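Local coordinates for polyhedrin (PDB 5A9C), which forms the crystalline matrix of cypovirus polyhedra, the micrometre-sized occlusion bodies in which the insect virus particles are embedded, at the interface of chains A and B. Sequence-based numbering; all coordinates share one arbitrary frame. Chains: chain A/B, Polyhedrin.

Contacts 1 and 2 are neighbouring patches of one interface between two copies of a base-domain-deleted polyhedrin, the centres of their C-alpha atoms about 7 Å apart. They share A:Arg111 and B:Ile27. On chain A both draw on the 3-10 helix 110-112; on chain B helix 15-29 serves both, joined in contact 1 by the end of helix 185-195 with B:His196 just beyond it and the 210-212 loop, and in contact 2 by the 3-10 helix 30-32. Contact 1 is polar and stacked, contact 2 mainly apolar with a water bridge. The deposited assembly holds three copies, and the interface is not an exact two-fold, which is compatible with a trimer but does not prove one.

Contact 1: the interface of chains A and B. Residues chain A 109-111; chain B 27, 195-196, 210-212.
The guanidinium of A:Arg111 is sandwiched between B:His196 and B:Ile27 in this polyhedrin subunit interface. Stacking comes first: the guanidinium and imidazole planes lie 10° apart, and NH2 sits over the ring centre, 3.2 Å from the centroid of B:His196, a cation-pi arrangement. On the opposite face the CG2 methyl of B:Ile27 presses over the centre, 3.4 Å from CZ of A:Arg111. The carboxylate of A:Asp109 also meets the imidazole, OD1 lying 3.3 Å from CD2 of B:His196 with the two planes 23° apart.

Salt bridging within chain A fixes the rotation of the guanidinium. A:Asp109 is gripped side-on, its OD2 2.8 Å from NH2 of A:Arg111, while OD1 accepts from NE; both oxygens use syn lone pairs. OD1 also accepts from the backbone N-H of A:Arg111 on its anti side, out of the carboxylate plane. The negative charge may balance the positive charge stacked on the imidazole.

Hydrogen bonds cross at the remaining edge. NH1 of A:Arg111 donates to the carbonyl O of B:Ser210 at 2.7 Å, the acceptor close to the guanidinium plane, and a water links NH1 to B:Asp211 O. The bend of the arginine chain at chi3 (-60°) turns the guanidinium toward this carbonyl.

Alongside, the indole of A:Trp110 is covered on one face by CG of A:Arg111, and its NE1 donates to B:His196 O at 3.0 Å. From the opposite face of that carbonyl plane, OG of B:Ser210 donates to B:His196 O at 2.7 Å.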
loop_
_atom_site.group_PDB
_atom_site.type_symbol
_atom_site.label_atom_id
_atom_site.label_comp_id
_atom_site.label_asym_id
_atom_site.label_seq_id
_atom_site.Cartn_x
_atom_site.Cartn_y
_atom_site.Cartn_z
ATOM N N ASP A 109 18.850 -11.791 -12.335
ATOM C CA ASP A 109 19.660 -11.754 -11.127
ATOM C C ASP A 109 19.378 -10.447 -10.389
ATOM O O ASP A 109 19.734 -9.370 -10.868
ATOM C CB ASP A 109 21.140 -11.856 -11.496
ATOM C CG ASP A 109 22.023 -12.163 -10.307
ATOM O OD1 ASP A 109 21.713 -11.698 -9.190
ATOM O OD2 ASP A 109 23.033 -12.874 -10.497
ATOM N N TRP A 110 18.729 -10.544 -9.231
ATOM C CA TRP A 110 18.284 -9.358 -8.504
ATOM C C TRP A 110 19.442 -8.437 -8.133
ATOM O O TRP A 110 19.260 -7.226 -7.996
ATOM C CB TRP A 110 17.493 -9.744 -7.243
ATOM C CG TRP A 110 18.341 -10.269 -6.113
ATOM C CD1 TRP A 110 18.624 -11.573 -5.841
ATOM C CD2 TRP A 110 19.007 -9.495 -5.100
ATOM N NE1 TRP A 110 19.427 -11.664 -4.727
ATOM C CE2 TRP A 110 19.677 -10.404 -4.254
ATOM C CE3 TRP A 110 19.104 -8.127 -4.832
ATOM C CZ2 TRP A 110 20.433 -9.988 -3.159
ATOM C CZ3 TRP A 110 19.857 -7.715 -3.742
ATOM C CH2 TRP A 110 20.509 -8.643 -2.918
ATOM N N ARG A 111 20.631 -9.012 -7.980
ATOM C CA ARG A 111 21.814 -8.248 -7.599
ATOM C C ARG A 111 22.233 -7.246 -8.673
ATOM O O ARG A 111 22.998 -6.321 -8.405
ATOM C CB ARG A 111 22.975 -9.191 -7.270
ATOM C CG ARG A 111 22.733 -10.051 -6.038
ATOM C CD ARG A 111 23.782 -11.145 -5.900
ATOM N NE ARG A 111 23.780 -12.039 -7.054
ATOM C CZ ARG A 111 24.487 -13.162 -7.138
ATOM N NH1 ARG A 111 25.256 -13.547 -6.124
ATOM N NH2 ARG A 111 24.421 -13.904 -8.234
ATOM N N ILE B 27 28.959 -8.216 -9.685
ATOM C CA ILE B 27 27.774 -8.812 -9.081
ATOM C C ILE B 27 27.659 -8.462 -7.596
ATOM O O ILE B 27 26.569 -8.181 -7.097
ATOM C CB ILE B 27 27.773 -10.341 -9.262
ATOM C CG1 ILE B 27 27.567 -10.691 -10.738
ATOM C CG2 ILE B 27 26.696 -10.979 -8.395
ATOM C CD1 ILE B 27 27.781 -12.159 -11.070
ATOM N N ALA B 195 18.148 -17.859 -5.965
ATOM C CA ALA B 195 17.726 -16.465 -5.860
ATOM C C ALA B 195 18.800 -15.585 -5.222
ATOM O O ALA B 195 18.636 -14.365 -5.119
ATOM C CB ALA B 195 16.420 -16.360 -5.076
ATOM N N HIS B 196 19.895 -16.207 -4.802
ATOM C CA HIS B 196 21.008 -15.504 -4.162
ATOM C C HIS B 196 20.550 -14.726 -2.934
ATOM O O HIS B 196 20.781 -13.519 -2.829
ATOM C CB HIS B 196 21.702 -14.566 -5.156
ATOM C CG HIS B 196 21.642 -15.042 -6.573
ATOM N ND1 HIS B 196 22.279 -16.188 -7.001
ATOM C CD2 HIS B 196 21.016 -14.533 -7.660
ATOM C CE1 HIS B 196 22.048 -16.363 -8.290
ATOM N NE2 HIS B 196 21.281 -15.373 -8.713
ATOM N N SER B 210 23.876 -14.109 -0.676
ATOM C CA SER B 210 23.864 -13.224 -1.834
ATOM C C SER B 210 25.265 -13.044 -2.407
ATOM O O SER B 210 25.422 -12.646 -3.558
ATOM C CB SER B 210 23.284 -11.861 -1.455
ATOM O OG SER B 210 21.953 -11.993 -0.998
ATOM N N ASP B 211 26.277 -13.333 -1.592
ATOM C CA ASP B 211 27.672 -13.146 -1.987
ATOM C C ASP B 211 28.102 -14.077 -3.118
ATOM O O ASP B 211 27.970 -15.299 -3.017
ATOM C CB ASP B 211 28.597 -13.357 -0.785
ATOM C CG ASP B 211 28.491 -12.248 0.238
ATOM O OD1 ASP B 211 27.503 -11.485 0.198
ATOM O OD2 ASP B 211 29.401 -12.143 1.090
ATOM N N ALA B 212 28.633 -13.494 -4.188
ATOM C CA ALA B 212 29.137 -14.274 -5.313
ATOM C C ALA B 212 30.600 -14.649 -5.103
ATOM O O ALA B 212 31.421 -13.801 -4.750
ATOM C CB ALA B 212 28.972 -13.496 -6.617
HETATM O O HOH W 1 26.060 -16.363 -4.985
#

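Contact 2: the interface of chains A and B. Residues chain A 111-112; chain B 26-27, 30.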
loop_
_atom_site.group_PDB
_atom_site.type_symbol
_atom_site.label_atom_id
_atom_site.label_comp_id
_atom_site.label_asym_id
_atom_site.label_seq_id
_atom_site.Cartn_x
_atom_site.Cartn_y
_atom_site.Cartn_z
ATOM N N ARG A 111 20.631 -9.012 -7.980
ATOM C CA ARG A 111 21.814 -8.248 -7.599
ATOM C C ARG A 111 22.233 -7.246 -8.673
ATOM O O ARG A 111 22.998 -6.321 -8.405
ATOM C CB ARG A 111 22.975 -9.191 -7.270
ATOM C CG ARG A 111 22.733 -10.051 -6.038
ATOM C CD ARG A 111 23.782 -11.145 -5.900
ATOM N NE ARG A 111 23.780 -12.039 -7.054
ATOM C CZ ARG A 111 24.487 -13.162 -7.138
ATOM N NH1 ARG A 111 25.256 -13.547 -6.124
ATOM N NH2 ARG A 111 24.421 -13.904 -8.234
ATOM N N GLU A 112 21.727 -7.429 -9.888
ATOM C CA GLU A 112 22.015 -6.490 -10.967
ATOM C C GLU A 112 20.737 -5.904 -11.570
ATOM O O GLU A 112 20.756 -5.307 -12.645
ATOM C CB GLU A 112 22.913 -7.139 -12.024
ATOM C CG GLU A 112 24.276 -7.529 -11.458
ATOM C CD GLU A 112 25.238 -8.048 -12.505
ATOM O OE1 GLU A 112 24.797 -8.786 -13.406
ATOM O OE2 GLU A 112 26.440 -7.725 -12.417
ATOM N N GLN B 26 31.579 -7.195 -9.801
ATOM C CA GLN B 26 30.457 -6.407 -10.288
ATOM C C GLN B 26 29.147 -6.903 -9.684
ATOM O O GLN B 26 28.324 -6.115 -9.222
ATOM C CB GLN B 26 30.399 -6.475 -11.815
ATOM C CG GLN B 26 29.607 -5.363 -12.466
ATOM C CD GLN B 26 29.755 -5.370 -13.973
ATOM O OE1 GLN B 26 29.615 -6.411 -14.613
ATOM N NE2 GLN B 26 30.055 -4.209 -14.546
ATOM N N ILE B 27 28.959 -8.216 -9.685
ATOM C CA ILE B 27 27.774 -8.812 -9.081
ATOM C C ILE B 27 27.659 -8.462 -7.596
ATOM O O ILE B 27 26.569 -8.181 -7.097
ATOM C CB ILE B 27 27.773 -10.341 -9.262
ATOM C CG1 ILE B 27 27.567 -10.691 -10.738
ATOM C CG2 ILE B 27 26.696 -10.979 -8.395
ATOM C CD1 ILE B 27 27.781 -12.159 -11.070
ATOM N N ALA B 30 27.123 -4.301 -7.537
ATOM C CA ALA B 30 25.947 -3.706 -8.171
ATOM C C ALA B 30 24.829 -3.345 -7.182
ATOM O O ALA B 30 24.163 -2.324 -7.343
ATOM C CB ALA B 30 25.417 -4.611 -9.283
HETATM O O HOH W 2 28.129 -8.693 -14.032
#
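A:Glu112 lies against B:Ile27 and B:Ala30 at the C-terminal end of helix 15-29 and the start of the 3-10 helix 30-32. The protein belongs to the cypovirus polyhedrin family, and this is a helix-end packing patch in its subunit interface, where 149 Å² of protein surface is hidden. The glutamate contributes 58 Å² of that area, against 41 Å² from B:Ile27.

Direct contact across the patch is by van der Waals packing. The aliphatic part of A:Glu112 does the touching nearest its own backbone: its CG methylene meets the CB methyl of B:Ala30 at 3.8 Å. Farther along, the carboxylate carbon CD of A:Glu112 lies 3.9 Å from CG1 of B:Ile27, and OE2 comes to 3.6 Å from that same methylene, an oxygen-to-carbon contact. The two side chains pass each other at an oblique angle. Extension of the glutamate beyond CG (chi2 -174°) carries its carboxylate past the alanine and alongside the isoleucine. The branches of B:Ile27 divide the work between neighbouring residues, CG1 facing A:Glu112 and CG2 the guanidinium of A:Arg111.

Polar contact runs through solvent, for among the residues of this patch no nitrogen or oxygen of one side comes within direct bonding distance of the other. One water connects the acid to the helix. The oxygen of this water lies 2.5 Å from OE2 of A:Glu112, a short separation. From the same water oxygen to the amide oxygen OE1 of B:Gln26 the distance is 2.8 Å. OE2 and OE1 are both oxygens, so the water would be expected to supply the hydrogens if the carboxylate is ionised. The glutamine chain is extended beyond CG (chi2 172°), which carries its amide toward the water, while CG of B:Gln26 remains 4.0 Å from OE2 of A:Glu112.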